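PDB 5CUK: ruler protein from Pseudomonas aeruginosa, which probably measures the growing needle of the type III secretion system, this chain being its C-terminal substrate-specificity switch domain. Local coordinates for residues R7-L18 with L73-L84; P43-Q51 with E62-L73. All coordinates share one frame; numbering follows the deposited sequence.

Interaction 1 joins the lead-in and first turns of helix 11-29 to the successive helices 67-75 and 77-87, which meet at Ala76. Interaction 2 is the hairpin of strands 46-54 and 59-65, together with most of helix 67-75, which follows strand 59-65 directly. Their centres lie about 11 Å apart, and Leu73 serves both, meeting Leu9 in the first and Leu45 in the second. A polar tie also runs between them: Asp13 OD1 probably accepts hydrogen bonds from Leu45 N (3.0 Å) and Gln44 N (3.2 Å), fastening helix 11-29 to the turn before strand 46-54. Nearby, Leu9 CD2 packs 3.7 Å from Leu72 O.

Interaction 1 (R7-L18 with L73-L84); sequences RPLPLADLARLL and LQQARGELLERL
Leu73, near the end of helix 67-75, offers its CD2 methyl to both methyls of Leu9, with Leu73 CD2 3.9 Å from Leu9 CD2. At the exposed edge Gln75 brings OE1 alongside CB of the poorly ordered Arg7. Ala76 breaks the helix and N-caps the next one; its CB lies 3.8 Å from Leu9 CG. Glu79 then reaches across with an extended chain, CG anti to the backbone N (chi1 169°), and brackets the backbone of Leu9: OE2 accepts a weak bond from Leu9 N at 3.4 Å, while a water donates to both Glu79 OE1 and Leu9 O. From here helices 11-29 and 77-87 lie side by side on one face of the four-stranded sheet, as one layer of an alpha/beta sandwich; the axes of 11-18 and 77-84 come within 11.3 Å and cross at -38°. Leu80 bridges two turns of the first helix: its side chain and that of Leu14 run past each other in opposite directions, Leu80 CD1 3.8 Å from Leu14 CD1, and CD2 meets Leu17 CD2 at 4.1 Å, the two side chains nearly perpendicular. Arg83 sets CB against both methyls of Leu18, and its bent chain brings one guanidinium face under Leu18 CD1. Deeper in, Leu84 CD2 abuts Leu18 CD2 at 3.6 Å.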
loop_
_atom_site.group_PDB
_atom_site.type_symbol
_atom_site.label_atom_id
_atom_site.label_comp_id
_atom_site.label_asym_id
_atom_site.label_seq_id
_atom_site.Cartn_x
_atom_site.Cartn_y
_atom_site.Cartn_z
ATOM N N ARG A 7 14.717 5.814 -8.360
ATOM C CA ARG A 7 14.359 4.417 -8.525
ATOM C C ARG A 7 12.967 3.838 -8.332
ATOM O O ARG A 7 12.453 3.790 -7.204
ATOM C CB ARG A 7 15.330 3.549 -7.723
ATOM C CG ARG A 7 15.069 2.199 -8.388
ATOM C CD ARG A 7 15.745 2.088 -9.687
ATOM N NE ARG A 7 17.170 2.214 -9.752
ATOM C CZ ARG A 7 17.788 2.966 -10.645
ATOM N NH1 ARG A 7 17.060 3.781 -11.417
ATOM N NH2 ARG A 7 19.128 2.969 -10.697
ATOM N N PRO A 8 12.400 3.321 -9.461
ATOM C CA PRO A 8 11.207 2.476 -9.601
ATOM C C PRO A 8 11.402 1.146 -8.889
ATOM O O PRO A 8 12.536 0.663 -8.794
ATOM C CB PRO A 8 11.097 2.275 -11.121
ATOM C CG PRO A 8 12.499 2.404 -11.615
ATOM C CD PRO A 8 13.002 3.574 -10.788
ATOM N N LEU A 9 10.309 0.580 -8.391
ATOM C CA LEU A 9 10.305 -0.768 -7.841
ATOM C C LEU A 9 10.384 -1.761 -8.968
ATOM O O LEU A 9 9.870 -1.481 -10.051
ATOM C CB LEU A 9 9.027 -1.042 -7.058
ATOM C CG LEU A 9 8.731 -0.287 -5.776
ATOM C CD1 LEU A 9 7.359 -0.728 -5.269
ATOM C CD2 LEU A 9 9.811 -0.537 -4.733
ATOM N N PRO A 10 10.955 -2.943 -8.696
ATOM C CA PRO A 10 10.843 -4.064 -9.633
ATOM C C PRO A 10 9.379 -4.295 -9.965
ATOM O O PRO A 10 8.588 -4.297 -9.026
ATOM C CB PRO A 10 11.410 -5.245 -8.851
ATOM C CG PRO A 10 12.245 -4.627 -7.777
ATOM C CD PRO A 10 11.550 -3.354 -7.415
ATOM N N LEU A 11 9.040 -4.502 -11.240
ATOM C CA LEU A 11 7.640 -4.592 -11.675
ATOM C C LEU A 11 6.850 -5.628 -10.910
ATOM O O LEU A 11 5.703 -5.380 -10.546
ATOM C CB LEU A 11 7.551 -4.911 -13.171
ATOM C CG LEU A 11 6.259 -4.500 -13.880
ATOM C CD1 LEU A 11 6.011 -3.042 -13.656
ATOM C CD2 LEU A 11 6.360 -4.800 -15.391
ATOM N N ALA A 12 7.461 -6.786 -10.668
ATOM C CA ALA A 12 6.745 -7.895 -10.042
ATOM C C ALA A 12 6.346 -7.540 -8.621
ATOM O O ALA A 12 5.365 -8.067 -8.098
ATOM C CB ALA A 12 7.591 -9.151 -10.063
ATOM N N ASP A 13 7.099 -6.626 -8.015
ATOM C CA ASP A 13 6.803 -6.148 -6.669
ATOM C C ASP A 13 5.693 -5.089 -6.680
ATOM O O ASP A 13 4.745 -5.179 -5.891
ATOM C CB ASP A 13 8.075 -5.603 -6.005
ATOM C CG ASP A 13 9.121 -6.712 -5.753
ATOM O OD1 ASP A 13 9.383 -7.062 -4.584
ATOM O OD2 ASP A 13 9.624 -7.293 -6.732
ATOM N N LEU A 14 5.819 -4.101 -7.568
ATOM C CA LEU A 14 4.743 -3.148 -7.812
ATOM C C LEU A 14 3.449 -3.881 -8.070
ATOM O O LEU A 14 2.442 -3.634 -7.410
ATOM C CB LEU A 14 5.066 -2.249 -8.997
ATOM C CG LEU A 14 3.984 -1.262 -9.389
ATOM C CD1 LEU A 14 3.670 -0.404 -8.200
ATOM C CD2 LEU A 14 4.454 -0.398 -10.544
ATOM N N ALA A 15 3.485 -4.814 -9.015
ATOM C CA ALA A 15 2.292 -5.582 -9.350
ATOM C C ALA A 15 1.645 -6.236 -8.112
ATOM O O ALA A 15 0.447 -6.078 -7.887
ATOM C CB ALA A 15 2.629 -6.634 -10.406
ATOM N N ARG A 16 2.419 -6.941 -7.298
ATOM C CA ARG A 16 1.840 -7.713 -6.206
ATOM C C ARG A 16 1.314 -6.750 -5.151
ATOM O O ARG A 16 0.228 -6.933 -4.607
ATOM C CB ARG A 16 2.859 -8.691 -5.621
ATOM C CG ARG A 16 2.361 -9.462 -4.381
ATOM C CD ARG A 16 1.465 -10.686 -4.690
ATOM N NE ARG A 16 0.647 -11.064 -3.519
ATOM C CZ ARG A 16 -0.647 -10.763 -3.372
ATOM N NH1 ARG A 16 -1.291 -10.112 -4.329
ATOM N NH2 ARG A 16 -1.313 -11.113 -2.274
ATOM N N LEU A 17 2.069 -5.688 -4.925
ATOM C CA LEU A 17 1.692 -4.659 -3.997
ATOM C C LEU A 17 0.353 -4.010 -4.371
ATOM O O LEU A 17 -0.540 -3.863 -3.517
ATOM C CB LEU A 17 2.794 -3.614 -3.922
ATOM C CG LEU A 17 2.722 -2.632 -2.776
ATOM C CD1 LEU A 17 2.214 -3.303 -1.515
ATOM C CD2 LEU A 17 4.075 -2.071 -2.552
ATOM N N LEU A 18 0.209 -3.638 -5.643
ATOM C CA LEU A 18 -1.001 -2.984 -6.119
ATOM C C LEU A 18 -2.186 -3.911 -5.951
ATOM O O LEU A 18 -3.214 -3.510 -5.432
ATOM C CB LEU A 18 -0.859 -2.546 -7.584
ATOM C CG LEU A 18 0.091 -1.368 -7.884
ATOM C CD1 LEU A 18 -0.008 -0.940 -9.338
ATOM C CD2 LEU A 18 -0.235 -0.141 -7.004
ATOM N N LEU A 73 11.066 1.511 -1.135
ATOM C CA LEU A 73 9.721 2.082 -1.261
ATOM C C LEU A 73 9.779 3.613 -1.299
ATOM O O LEU A 73 9.143 4.240 -2.140
ATOM C CB LEU A 73 8.817 1.599 -0.112
ATOM C CG LEU A 73 8.609 0.075 -0.081
ATOM C CD1 LEU A 73 7.875 -0.345 1.201
ATOM C CD2 LEU A 73 7.850 -0.371 -1.312
ATOM N N GLN A 74 10.578 4.202 -0.405
ATOM C CA GLN A 74 10.704 5.655 -0.330
ATOM C C GLN A 74 11.332 6.219 -1.583
ATOM O O GLN A 74 10.924 7.280 -2.049
ATOM C CB GLN A 74 11.518 6.075 0.891
ATOM C CG GLN A 74 11.307 5.150 2.076
ATOM C CD GLN A 74 11.254 5.871 3.406
ATOM O OE1 GLN A 74 10.299 6.596 3.681
ATOM N NE2 GLN A 74 12.272 5.664 4.249
ATOM N N GLN A 75 12.312 5.501 -2.142
ATOM C CA GLN A 75 12.911 5.937 -3.404
ATOM C C GLN A 75 11.873 5.902 -4.511
ATOM O O GLN A 75 11.957 6.661 -5.475
ATOM C CB GLN A 75 14.120 5.074 -3.790
ATOM C CG GLN A 75 15.251 5.203 -2.824
ATOM C CD GLN A 75 16.448 4.377 -3.241
ATOM O OE1 GLN A 75 16.572 3.955 -4.401
ATOM N NE2 GLN A 75 17.326 4.104 -2.281
ATOM N N ALA A 76 10.897 5.012 -4.366
ATOM C CA ALA A 76 9.834 4.870 -5.354
ATOM C C ALA A 76 8.490 5.472 -4.887
ATOM O O ALA A 76 7.456 5.205 -5.490
ATOM C CB ALA A 76 9.654 3.420 -5.696
ATOM N N ARG A 77 8.510 6.277 -3.831
ATOM C CA ARG A 77 7.275 6.864 -3.271
ATOM C C ARG A 77 6.383 7.592 -4.299
ATOM O O ARG A 77 5.167 7.373 -4.342
ATOM C CB ARG A 77 7.633 7.820 -2.141
ATOM C CG ARG A 77 6.570 8.877 -1.867
ATOM C CD ARG A 77 6.989 9.792 -0.734
ATOM N NE ARG A 77 6.813 9.147 0.562
ATOM C CZ ARG A 77 5.644 9.077 1.198
ATOM N NH1 ARG A 77 4.538 9.613 0.666
ATOM N NH2 ARG A 77 5.576 8.471 2.374
ATOM N N GLY A 78 6.977 8.454 -5.125
ATOM C CA GLY A 78 6.231 9.136 -6.173
ATOM C C GLY A 78 5.472 8.227 -7.140
ATOM O O GLY A 78 4.282 8.455 -7.440
ATOM N N GLU A 79 6.149 7.198 -7.648
ATOM C CA GLU A 79 5.489 6.218 -8.526
ATOM C C GLU A 79 4.402 5.445 -7.773
ATOM O O GLU A 79 3.362 5.075 -8.324
ATOM C CB GLU A 79 6.507 5.219 -9.117
ATOM C CG GLU A 79 5.858 4.009 -9.835
ATOM C CD GLU A 79 6.812 2.806 -10.071
ATOM O OE1 GLU A 79 6.590 2.072 -11.055
ATOM O OE2 GLU A 79 7.768 2.575 -9.286
ATOM N N LEU A 80 4.670 5.157 -6.514
ATOM C CA LEU A 80 3.753 4.311 -5.788
ATOM C C LEU A 80 2.436 5.084 -5.489
ATOM O O LEU A 80 1.357 4.609 -5.839
ATOM C CB LEU A 80 4.415 3.787 -4.514
ATOM C CG LEU A 80 3.563 2.665 -3.936
ATOM C CD1 LEU A 80 3.306 1.613 -5.010
ATOM C CD2 LEU A 80 4.226 2.064 -2.704
ATOM N N LEU A 81 2.541 6.270 -4.882
ATOM C CA LEU A 81 1.401 7.163 -4.671
ATOM C C LEU A 81 0.515 7.252 -5.905
ATOM O O LEU A 81 -0.715 7.119 -5.860
ATOM C CB LEU A 81 1.903 8.558 -4.304
ATOM C CG LEU A 81 0.808 9.621 -4.122
ATOM C CD1 LEU A 81 -0.225 9.148 -3.147
ATOM C CD2 LEU A 81 1.367 10.959 -3.648
ATOM N N GLU A 82 1.171 7.445 -7.032
ATOM C CA GLU A 82 0.502 7.799 -8.255
ATOM C C GLU A 82 -0.299 6.649 -8.821
ATOM O O GLU A 82 -1.382 6.855 -9.351
ATOM C CB GLU A 82 1.534 8.283 -9.255
ATOM C CG GLU A 82 1.115 8.192 -10.696
ATOM C CD GLU A 82 2.218 8.699 -11.609
ATOM O OE1 GLU A 82 3.397 8.708 -11.172
ATOM O OE2 GLU A 82 1.892 9.088 -12.755
ATOM N N ARG A 83 0.229 5.440 -8.694
ATOM C CA ARG A 83 -0.490 4.247 -9.113
ATOM C C ARG A 83 -1.573 3.846 -8.123
ATOM O O ARG A 83 -2.571 3.253 -8.491
ATOM C CB ARG A 83 0.478 3.074 -9.271
ATOM C CG ARG A 83 1.643 3.371 -10.217
ATOM C CD ARG A 83 1.088 3.528 -11.630
ATOM N NE ARG A 83 0.332 2.342 -12.055
ATOM C CZ ARG A 83 0.844 1.405 -12.851
ATOM N NH1 ARG A 83 2.087 1.557 -13.298
ATOM N NH2 ARG A 83 0.117 0.341 -13.217
ATOM N N LEU A 84 -1.333 4.083 -6.850
ATOM C CA LEU A 84 -2.346 3.761 -5.871
ATOM C C LEU A 84 -3.518 4.744 -6.081
ATOM O O LEU A 84 -4.653 4.320 -6.105
ATOM C CB LEU A 84 -1.780 3.830 -4.463
ATOM C CG LEU A 84 -0.745 2.737 -4.185
ATOM C CD1 LEU A 84 0.037 3.066 -2.943
ATOM C CD2 LEU A 84 -1.461 1.419 -4.048
HETATM O O HOH W 1 7.627 -0.372 -11.568
#

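Interaction 2 (P43-Q51 with E62-L73)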
loop_
_atom_site.group_PDB
_atom_site.type_symbol
_atom_site.label_atom_id
_atom_site.label_comp_id
_atom_site.label_asym_id
_atom_site.label_seq_id
_atom_site.Cartn_x
_atom_site.Cartn_y
_atom_site.Cartn_z
ATOM N N PRO A 43 8.142 -10.512 -4.050
ATOM C CA PRO A 43 9.153 -11.462 -4.518
ATOM C C PRO A 43 10.545 -11.082 -4.061
ATOM O O PRO A 43 11.254 -11.931 -3.513
ATOM C CB PRO A 43 9.045 -11.373 -6.035
ATOM C CG PRO A 43 7.684 -10.934 -6.293
ATOM C CD PRO A 43 7.311 -10.023 -5.159
ATOM N N GLN A 44 10.941 -9.829 -4.249
ATOM C CA GLN A 44 12.284 -9.497 -3.811
ATOM C C GLN A 44 12.254 -8.639 -2.556
ATOM O O GLN A 44 13.162 -8.741 -1.748
ATOM C CB GLN A 44 13.092 -8.826 -4.937
ATOM C CG GLN A 44 13.496 -9.789 -6.084
ATOM C CD GLN A 44 14.373 -10.956 -5.633
ATOM O OE1 GLN A 44 15.169 -10.833 -4.699
ATOM N NE2 GLN A 44 14.227 -12.094 -6.301
ATOM N N LEU A 45 11.204 -7.855 -2.346
ATOM C CA LEU A 45 11.197 -6.993 -1.166
ATOM C C LEU A 45 10.867 -7.685 0.163
ATOM O O LEU A 45 11.006 -7.078 1.230
ATOM C CB LEU A 45 10.230 -5.829 -1.371
ATOM C CG LEU A 45 10.881 -4.544 -1.891
ATOM C CD1 LEU A 45 11.234 -4.653 -3.370
ATOM C CD2 LEU A 45 9.944 -3.382 -1.638
ATOM N N GLY A 46 10.446 -8.943 0.113
ATOM C CA GLY A 46 10.212 -9.695 1.340
ATOM C C GLY A 46 8.817 -9.543 1.919
ATOM O O GLY A 46 7.866 -9.194 1.212
ATOM N N ALA A 47 8.679 -9.819 3.212
ATOM C CA ALA A 47 7.382 -9.677 3.869
ATOM C C ALA A 47 7.085 -8.231 4.232
ATOM O O ALA A 47 7.870 -7.540 4.878
ATOM C CB ALA A 47 7.298 -10.545 5.103
ATOM N N VAL A 48 5.904 -7.813 3.820
ATOM C CA VAL A 48 5.443 -6.457 3.902
ATOM C C VAL A 48 4.005 -6.484 4.536
ATOM O O VAL A 48 3.220 -7.395 4.268
ATOM C CB VAL A 48 5.485 -5.873 2.482
ATOM C CG1 VAL A 48 4.218 -5.220 2.083
ATOM C CG2 VAL A 48 6.657 -4.975 2.304
ATOM N N GLU A 49 3.684 -5.532 5.407
ATOM C CA GLU A 49 2.327 -5.400 5.919
ATOM C C GLU A 49 1.615 -4.268 5.211
ATOM O O GLU A 49 2.153 -3.166 5.130
ATOM C CB GLU A 49 2.334 -5.145 7.429
ATOM C CG GLU A 49 0.955 -5.264 8.068
ATOM C CD GLU A 49 0.466 -6.728 8.167
ATOM O OE1 GLU A 49 1.293 -7.671 8.019
ATOM O OE2 GLU A 49 -0.747 -6.916 8.380
ATOM N N VAL A 50 0.411 -4.526 4.699
ATOM C CA VAL A 50 -0.404 -3.474 4.113
ATOM C C VAL A 50 -1.550 -3.117 5.051
ATOM O O VAL A 50 -2.277 -3.970 5.460
ATOM C CB VAL A 50 -0.984 -3.898 2.767
ATOM C CG1 VAL A 50 -1.831 -2.784 2.187
ATOM C CG2 VAL A 50 0.130 -4.249 1.818
ATOM N N GLN A 51 -1.694 -1.850 5.403
ATOM C CA GLN A 51 -2.834 -1.400 6.204
ATOM C C GLN A 51 -3.540 -0.280 5.466
ATOM O O GLN A 51 -2.878 0.613 4.930
ATOM C CB GLN A 51 -2.380 -0.924 7.601
ATOM C CG GLN A 51 -3.502 -0.302 8.466
ATOM C CD GLN A 51 -4.311 -1.368 9.198
ATOM O OE1 GLN A 51 -3.767 -2.148 9.975
ATOM N NE2 GLN A 51 -5.605 -1.422 8.925
ATOM N N GLU A 62 -0.808 2.533 4.483
ATOM C CA GLU A 62 0.498 2.428 5.110
ATOM C C GLU A 62 1.146 1.069 4.817
ATOM O O GLU A 62 0.518 0.020 4.963
ATOM C CB GLU A 62 0.372 2.648 6.605
ATOM C CG GLU A 62 1.677 2.598 7.360
ATOM C CD GLU A 62 1.418 2.565 8.844
ATOM O OE1 GLU A 62 1.476 3.637 9.484
ATOM O OE2 GLU A 62 1.123 1.462 9.371
ATOM N N ILE A 63 2.390 1.116 4.338
ATOM C CA ILE A 63 3.163 -0.076 4.064
ATOM C C ILE A 63 4.276 -0.184 5.097
ATOM O O ILE A 63 5.016 0.770 5.330
ATOM C CB ILE A 63 3.810 -0.072 2.660
ATOM C CG1 ILE A 63 2.844 0.457 1.592
ATOM C CG2 ILE A 63 4.326 -1.441 2.341
ATOM C CD1 ILE A 63 1.530 -0.315 1.510
ATOM N N SER A 64 4.374 -1.353 5.708
ATOM C CA SER A 64 5.367 -1.621 6.722
ATOM C C SER A 64 6.279 -2.687 6.157
ATOM O O SER A 64 5.810 -3.685 5.583
ATOM C CB SER A 64 4.717 -2.076 8.028
ATOM O OG SER A 64 3.772 -1.114 8.452
ATOM N N ALA A 65 7.586 -2.459 6.298
ATOM C CA ALA A 65 8.580 -3.327 5.681
ATOM C C ALA A 65 9.922 -3.304 6.413
ATOM O O ALA A 65 10.163 -2.461 7.265
ATOM C CB ALA A 65 8.785 -2.919 4.230
ATOM N N SER A 66 10.810 -4.210 6.018
ATOM C CA SER A 66 12.179 -4.220 6.514
ATOM C C SER A 66 12.860 -2.897 6.140
ATOM O O SER A 66 12.351 -2.136 5.281
ATOM C CB SER A 66 12.936 -5.421 5.954
ATOM O OG SER A 66 13.291 -5.187 4.609
ATOM N N PRO A 67 13.999 -2.596 6.804
ATOM C CA PRO A 67 14.633 -1.280 6.619
ATOM C C PRO A 67 15.067 -1.021 5.171
ATOM O O PRO A 67 14.845 0.075 4.630
ATOM C CB PRO A 67 15.847 -1.350 7.553
ATOM C CG PRO A 67 15.474 -2.398 8.599
ATOM C CD PRO A 67 14.704 -3.414 7.822
ATOM N N GLY A 68 15.653 -2.036 4.549
ATOM C CA GLY A 68 16.081 -1.939 3.171
ATOM C C GLY A 68 14.951 -1.937 2.158
ATOM O O GLY A 68 14.988 -1.180 1.191
ATOM N N SER A 69 13.941 -2.780 2.365
ATOM C CA SER A 69 12.745 -2.707 1.534
ATOM C C SER A 69 12.132 -1.311 1.664
ATOM O O SER A 69 11.686 -0.712 0.678
ATOM C CB SER A 69 11.732 -3.780 1.924
ATOM O OG SER A 69 12.267 -5.075 1.723
ATOM N N LEU A 70 12.157 -0.766 2.874
ATOM C CA LEU A 70 11.635 0.593 3.063
ATOM C C LEU A 70 12.340 1.573 2.146
ATOM O O LEU A 70 11.685 2.348 1.450
ATOM C CB LEU A 70 11.768 1.057 4.513
ATOM C CG LEU A 70 10.480 1.716 5.022
ATOM C CD1 LEU A 70 9.284 1.024 4.397
ATOM C CD2 LEU A 70 10.379 1.725 6.555
ATOM N N ALA A 71 13.676 1.511 2.122
ATOM C CA ALA A 71 14.442 2.461 1.347
ATOM C C ALA A 71 14.019 2.391 -0.112
ATOM O O ALA A 71 13.921 3.410 -0.782
ATOM C CB ALA A 71 15.935 2.194 1.483
ATOM N N LEU A 72 13.755 1.189 -0.601
ATOM C CA LEU A 72 13.311 1.036 -1.961
ATOM C C LEU A 72 11.927 1.650 -2.142
ATOM O O LEU A 72 11.644 2.254 -3.183
ATOM C CB LEU A 72 13.289 -0.433 -2.340
ATOM C CG LEU A 72 14.661 -1.101 -2.462
ATOM C CD1 LEU A 72 14.480 -2.565 -2.778
ATOM C CD2 LEU A 72 15.457 -0.417 -3.539
ATOM N N LEU A 73 11.066 1.511 -1.135
ATOM C CA LEU A 73 9.721 2.082 -1.261
ATOM C C LEU A 73 9.779 3.613 -1.299
ATOM O O LEU A 73 9.143 4.240 -2.140
ATOM C CB LEU A 73 8.817 1.599 -0.112
ATOM C CG LEU A 73 8.609 0.075 -0.081
ATOM C CD1 LEU A 73 7.875 -0.345 1.201
ATOM C CD2 LEU A 73 7.850 -0.371 -1.312
HETATM O O HOH W 2 10.303 -6.200 4.394
#
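Leu45 O and Ala47 O on one segment and Ser66 N on the other converge on water 2. The water donates to Ala47 O at 2.8 Å and weakly to Leu45 O, and accepts from Ser66 N, so it joins the two segments just past the last direct backbone bond of the hairpin. The hydroxyl of Ser69 is directed at Leu45 O, but the modelled Ser69 OG to Leu45 O distance of 2.4 Å is doubtful. Ser66, the N-cap of helix 67-75, extends this chain, its OG donating to Ser69 OG at 3.1 Å.

Farther along, segments 46-51 and 62-65 form the antiparallel arms of a beta hairpin, their directions 155° apart. Glu49 and Ser64 are a hydrogen-bonded pair, bonded both ways, with Glu49 N 2.8 Å from Ser64 O; Gln51 and Glu62 form a second such pair. Between them Val50 and Ile63 make a non-hydrogen-bonded pair, their side chains side by side and pointing the same way, Val50 CG2 near Ile63 CD1. With chi1 of Ile63 at -42°, CG2 stands anti to the backbone N and turns to Val48 CG1 at 3.8 Å, and the other Val48 methyl, CG2, packs 3.5 Å from Ala65 CB. Just before strand 46-54, Leu45 packs against helix 67-75, CD2 3.7 Å from Leu73 CD2 and CD1 against Leu72 CD1.

On the opposite face of the sheet CB of Glu49 meets CB of Ser64, while the bent chains of Glu49 and Gln51 carry their polar ends to Arg37, through a salt bridge and a hydrogen bond. Strands 46-54 and 59-65 are the two central strands of the sheet: 35-42 pairs with 46-54, and 93-99 with 59-65. Helix 11-29 packs over Val50 through Leu17 and Val21, and Phe97 of strand 93-99 touches Leu73.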